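Local coordinates for protein terminal uridylyltransferase 1 (Trypanosoma brucei, PDB 5HZD) that adds uridines from UTP to the 3'-hydroxyl of guide RNAs, ribosomal RNAs and some mRNAs and takes part in mitochondrial RNA editing, at residues A[3-12]-A[16-30]. Numbering follows the deposited sequence.
Sequences VRLYSCDACP and FTTHAALLAHAEEHH. With ZN (zinc ion), chain B.
Cys8 and Cys11 from the loop after strand 6-7 and His25 and His30 of segment 16-30 bind one zinc ion, the Cys2His2 site of an atypical C2H2 zinc finger. Cys8 SG lies 2.3 Å and His25 NE2 2.1 Å from the zinc ion; both histidines ligate through NE2. Cys8 SG also accepts the N-H of Ala10 at 3.3 Å, a second-shell bond that ties the Cys8-Cys11 turn, the zinc knuckle, to the Cys8 sulfur and may temper its charge. Ala10 CB sits over the His30 ring, 3.4 Å from its centroid and 7° off the normal, a CH-pi contact; His29 CB lies over the opposite face.

Away from the metal, Tyr6 and Phe16 form an antiparallel hydrogen-bonded pair. Phe16 N donates to Tyr6 O (2.7 Å, 163° at the hydrogen), and Tyr6 N returns a bond to Phe16 O. With CG anti to its carbonyl carbon (chi1 -63°), the Tyr6 ring reaches the helix start: His19 N lies over one face, Arg4 NE over the other, and His19 CB approaches Tyr6 CE2 to 3.7 Å. A water joins Tyr6 OH to His19 N, while Thr18 OG1 caps the helix by accepting from Ala21 N. Between ring and metal, Leu22 packs CD2 against Tyr6 CB and CD1 against Ser7 C (3.6 Å).

The finger, required for proper folding of the catalytic domain but dispensable for uridylating single-stranded RNA, thus has its beta-beta-alpha form, strands 6-7 and 15-16 lying against helix 19-30. It rests peripherally on helix 481-497, where Val481 touches Leu22 and Thr482 touches Ala10 and His30.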
loop_
_atom_site.group_PDB
_atom_site.type_symbol
_atom_site.label_atom_id
_atom_site.label_comp_id
_atom_site.label_asym_id
_atom_site.label_seq_id
_atom_site.Cartn_x
_atom_site.Cartn_y
_atom_site.Cartn_z
ATOM N N VAL A 3 -24.640 -7.006 31.078
ATOM C CA VAL A 3 -24.331 -8.434 31.025
ATOM C C VAL A 3 -24.429 -8.961 29.589
ATOM O O VAL A 3 -25.277 -8.520 28.806
ATOM C CB VAL A 3 -25.257 -9.238 31.966
ATOM C CG1 VAL A 3 -26.677 -9.291 31.407
ATOM C CG2 VAL A 3 -24.707 -10.644 32.205
ATOM N N ARG A 4 -23.555 -9.899 29.232
ATOM C CA ARG A 4 -23.542 -10.427 27.866
ATOM C C ARG A 4 -22.809 -11.756 27.762
ATOM O O ARG A 4 -22.128 -12.176 28.696
ATOM C CB ARG A 4 -22.830 -9.446 26.940
ATOM C CG ARG A 4 -21.473 -9.045 27.489
ATOM C CD ARG A 4 -20.585 -8.430 26.408
ATOM N NE ARG A 4 -20.040 -9.460 25.519
ATOM C CZ ARG A 4 -19.110 -9.236 24.596
ATOM N NH1 ARG A 4 -18.623 -8.020 24.423
ATOM N NH2 ARG A 4 -18.673 -10.236 23.829
ATOM N N LEU A 5 -22.964 -12.395 26.606
ATOM C CA LEU A 5 -22.223 -13.605 26.263
ATOM C C LEU A 5 -20.846 -13.337 25.663
ATOM O O LEU A 5 -20.637 -12.392 24.854
ATOM C CB LEU A 5 -23.020 -14.449 25.268
ATOM C CG LEU A 5 -24.354 -15.059 25.681
ATOM C CD1 LEU A 5 -25.009 -15.673 24.462
ATOM C CD2 LEU A 5 -24.150 -16.109 26.745
ATOM N N TYR A 6 -19.900 -14.198 26.044
ATOM C CA TYR A 6 -18.565 -14.202 25.472
ATOM C C TYR A 6 -18.305 -15.631 25.051
ATOM O O TYR A 6 -18.678 -16.560 25.756
ATOM C CB TYR A 6 -17.509 -13.806 26.517
ATOM C CG TYR A 6 -17.648 -12.408 27.069
ATOM C CD1 TYR A 6 -18.452 -12.166 28.177
ATOM C CD2 TYR A 6 -16.954 -11.341 26.510
ATOM C CE1 TYR A 6 -18.594 -10.908 28.700
ATOM C CE2 TYR A 6 -17.093 -10.057 27.041
ATOM C CZ TYR A 6 -17.912 -9.859 28.141
ATOM O OH TYR A 6 -18.064 -8.609 28.699
ATOM N N SER A 7 -17.701 -15.814 23.884
ATOM C CA SER A 7 -17.433 -17.168 23.429
ATOM C C SER A 7 -15.968 -17.292 23.027
ATOM O O SER A 7 -15.346 -16.348 22.523
ATOM C CB SER A 7 -18.345 -17.567 22.261
ATOM O OG SER A 7 -18.050 -16.833 21.080
ATOM N N CYS A 8 -15.436 -18.488 23.274
ATOM C CA CYS A 8 -14.067 -18.845 22.886
ATOM C C CYS A 8 -13.942 -19.014 21.373
ATOM O O CYS A 8 -14.883 -19.473 20.713
ATOM C CB CYS A 8 -13.680 -20.136 23.601
ATOM S SG CYS A 8 -11.926 -20.494 23.339
ATOM N N ASP A 9 -12.791 -18.611 20.811
ATOM C CA ASP A 9 -12.518 -18.774 19.378
ATOM C C ASP A 9 -11.673 -20.022 19.076
ATOM O O ASP A 9 -11.301 -20.244 17.925
ATOM C CB ASP A 9 -11.817 -17.534 18.804
ATOM C CG ASP A 9 -10.426 -17.327 19.381
ATOM O OD1 ASP A 9 -10.167 -17.845 20.499
ATOM O OD2 ASP A 9 -9.613 -16.645 18.711
ATOM N N ALA A 10 -11.385 -20.822 20.096
ATOM C CA ALA A 10 -10.459 -21.959 19.953
ATOM C C ALA A 10 -11.109 -23.290 20.285
ATOM O O ALA A 10 -10.521 -24.352 20.091
ATOM C CB ALA A 10 -9.224 -21.760 20.826
ATOM N N CYS A 11 -12.314 -23.243 20.835
ATOM C CA CYS A 11 -13.102 -24.456 20.962
ATOM C C CYS A 11 -14.554 -24.073 20.745
ATOM O O CYS A 11 -14.916 -22.912 20.914
ATOM C CB CYS A 11 -12.862 -25.142 22.295
ATOM S SG CYS A 11 -13.411 -24.248 23.709
ATOM N N PRO A 12 -15.383 -25.035 20.324
ATOM C CA PRO A 12 -16.708 -24.621 19.852
ATOM C C PRO A 12 -17.755 -24.532 20.955
ATOM O O PRO A 12 -18.877 -24.143 20.659
ATOM C CB PRO A 12 -17.077 -25.737 18.872
ATOM C CG PRO A 12 -16.406 -26.947 19.443
ATOM C CD PRO A 12 -15.106 -26.454 20.044
ATOM N N PHE A 16 -19.204 -17.812 28.142
ATOM C CA PHE A 16 -19.145 -17.270 29.486
ATOM C C PHE A 16 -19.967 -16.013 29.590
ATOM O O PHE A 16 -20.334 -15.414 28.573
ATOM C CB PHE A 16 -17.685 -16.963 29.814
ATOM C CG PHE A 16 -16.781 -18.151 29.625
ATOM C CD1 PHE A 16 -16.181 -18.387 28.390
ATOM C CD2 PHE A 16 -16.582 -19.055 30.656
ATOM C CE1 PHE A 16 -15.372 -19.520 28.192
ATOM C CE2 PHE A 16 -15.770 -20.176 30.476
ATOM C CZ PHE A 16 -15.169 -20.405 29.240
ATOM N N THR A 17 -20.226 -15.594 30.822
ATOM C CA THR A 17 -20.998 -14.382 31.032
ATOM C C THR A 17 -20.149 -13.209 31.488
ATOM O O THR A 17 -20.674 -12.123 31.692
ATOM C CB THR A 17 -22.163 -14.611 32.016
ATOM O OG1 THR A 17 -21.645 -15.051 33.285
ATOM C CG2 THR A 17 -23.106 -15.691 31.469
ATOM N N THR A 18 -18.840 -13.423 31.642
ATOM C CA THR A 18 -17.908 -12.334 31.942
ATOM C C THR A 18 -16.652 -12.414 31.097
ATOM O O THR A 18 -16.209 -13.509 30.707
ATOM C CB THR A 18 -17.475 -12.313 33.435
ATOM O OG1 THR A 18 -16.643 -13.451 33.722
ATOM C CG2 THR A 18 -18.692 -12.318 34.359
ATOM N N HIS A 19 -16.076 -11.251 30.808
ATOM C CA HIS A 19 -14.837 -11.213 30.077
ATOM C C HIS A 19 -13.698 -11.878 30.839
ATOM O O HIS A 19 -12.863 -12.548 30.237
ATOM C CB HIS A 19 -14.472 -9.771 29.702
ATOM C CG HIS A 19 -13.372 -9.677 28.701
ATOM N ND1 HIS A 19 -12.160 -9.079 28.982
ATOM C CD2 HIS A 19 -13.281 -10.130 27.429
ATOM C CE1 HIS A 19 -11.380 -9.153 27.920
ATOM N NE2 HIS A 19 -12.036 -9.783 26.961
ATOM N N ALA A 20 -13.655 -11.666 32.151
ATOM C CA ALA A 20 -12.637 -12.275 33.001
ATOM C C ALA A 20 -12.634 -13.788 32.831
ATOM O O ALA A 20 -11.579 -14.416 32.726
ATOM C CB ALA A 20 -12.888 -11.913 34.459
ATOM N N ALA A 21 -13.823 -14.371 32.783
ATOM C CA ALA A 21 -13.947 -15.819 32.669
ATOM C C ALA A 21 -13.459 -16.284 31.292
ATOM O O ALA A 21 -12.858 -17.361 31.163
ATOM C CB ALA A 21 -15.383 -16.244 32.892
ATOM N N LEU A 22 -13.735 -15.482 30.268
ATOM C CA LEU A 22 -13.272 -15.796 28.922
ATOM C C LEU A 22 -11.748 -15.788 28.865
ATOM O O LEU A 22 -11.138 -16.710 28.327
ATOM C CB LEU A 22 -13.827 -14.798 27.903
ATOM C CG LEU A 22 -13.391 -15.052 26.461
ATOM C CD1 LEU A 22 -14.085 -16.291 25.919
ATOM C CD2 LEU A 22 -13.657 -13.828 25.575
ATOM N N LEU A 23 -11.134 -14.759 29.440
ATOM C CA LEU A 23 -9.673 -14.624 29.383
ATOM C C LEU A 23 -9.016 -15.750 30.173
ATOM O O LEU A 23 -8.028 -16.347 29.723
ATOM C CB LEU A 23 -9.226 -13.284 29.964
ATOM C CG LEU A 23 -9.405 -12.018 29.142
ATOM C CD1 LEU A 23 -8.923 -10.833 29.950
ATOM C CD2 LEU A 23 -8.640 -12.112 27.830
ATOM N N ALA A 24 -9.550 -16.029 31.361
ATOM C CA ALA A 24 -9.055 -17.141 32.169
ATOM C C ALA A 24 -9.173 -18.460 31.429
ATOM O O ALA A 24 -8.272 -19.290 31.493
ATOM C CB ALA A 24 -9.772 -17.217 33.484
ATOM N N HIS A 25 -10.274 -18.653 30.708
ATOM C CA HIS A 25 -10.440 -19.879 29.944
ATOM C C HIS A 25 -9.357 -19.984 28.869
ATOM O O HIS A 25 -8.796 -21.059 28.630
ATOM C CB HIS A 25 -11.816 -19.917 29.283
ATOM C CG HIS A 25 -11.928 -20.948 28.203
ATOM N ND1 HIS A 25 -12.195 -22.274 28.474
ATOM C CD2 HIS A 25 -11.779 -20.853 26.865
ATOM C CE1 HIS A 25 -12.237 -22.945 27.338
ATOM N NE2 HIS A 25 -11.958 -22.112 26.354
ATOM N N ALA A 26 -9.073 -18.869 28.217
ATOM C CA ALA A 26 -8.052 -18.851 27.148
ATOM C C ALA A 26 -6.661 -19.287 27.658
ATOM O O ALA A 26 -6.019 -20.138 27.048
ATOM C CB ALA A 26 -8.002 -17.506 26.467
ATOM N N GLU A 27 -6.199 -18.758 28.789
ATOM C CA GLU A 27 -4.924 -19.196 29.359
ATOM C C GLU A 27 -4.966 -20.634 29.872
ATOM O O GLU A 27 -4.051 -21.430 29.628
ATOM C CB GLU A 27 -4.489 -18.274 30.496
ATOM C CG GLU A 27 -3.338 -18.842 31.324
ATOM C CD GLU A 27 -2.080 -19.104 30.506
ATOM O OE1 GLU A 27 -1.824 -18.376 29.524
ATOM O OE2 GLU A 27 -1.341 -20.051 30.844
ATOM N N GLU A 28 -6.028 -20.974 30.596
ATOM C CA GLU A 28 -6.105 -22.302 31.210
ATOM C C GLU A 28 -6.286 -23.469 30.218
ATOM O O GLU A 28 -5.732 -24.554 30.411
ATOM C CB GLU A 28 -7.190 -22.318 32.296
ATOM C CG GLU A 28 -6.914 -21.296 33.416
ATOM C CD GLU A 28 -8.057 -21.178 34.421
ATOM O OE1 GLU A 28 -7.836 -20.592 35.505
ATOM O OE2 GLU A 28 -9.178 -21.660 34.128
ATOM N N HIS A 29 -7.056 -23.258 29.162
ATOM C CA HIS A 29 -7.337 -24.335 28.220
ATOM C C HIS A 29 -6.580 -24.215 26.902
ATOM O O HIS A 29 -6.449 -25.195 26.157
ATOM C CB HIS A 29 -8.845 -24.451 27.961
ATOM C CG HIS A 29 -9.606 -25.048 29.104
ATOM N ND1 HIS A 29 -9.804 -24.383 30.295
ATOM C CD2 HIS A 29 -10.208 -26.252 29.241
ATOM C CE1 HIS A 29 -10.494 -25.154 31.119
ATOM N NE2 HIS A 29 -10.755 -26.291 30.502
ATOM N N HIS A 30 -6.075 -23.025 26.601
ATOM C CA HIS A 30 -5.454 -22.815 25.298
ATOM C C HIS A 30 -4.072 -22.231 25.376
ATOM O O HIS A 30 -3.637 -21.530 24.459
ATOM C CB HIS A 30 -6.335 -21.953 24.405
ATOM C CG HIS A 30 -7.639 -22.602 24.103
ATOM N ND1 HIS A 30 -7.714 -23.847 23.514
ATOM C CD2 HIS A 30 -8.914 -22.231 24.374
ATOM C CE1 HIS A 30 -8.979 -24.202 23.400
ATOM N NE2 HIS A 30 -9.723 -23.250 23.929
HETATM ZN ZN ZN B . -11.836 -22.582 24.303
HETATM O O HOH W 1 -17.436 -8.700 31.812
#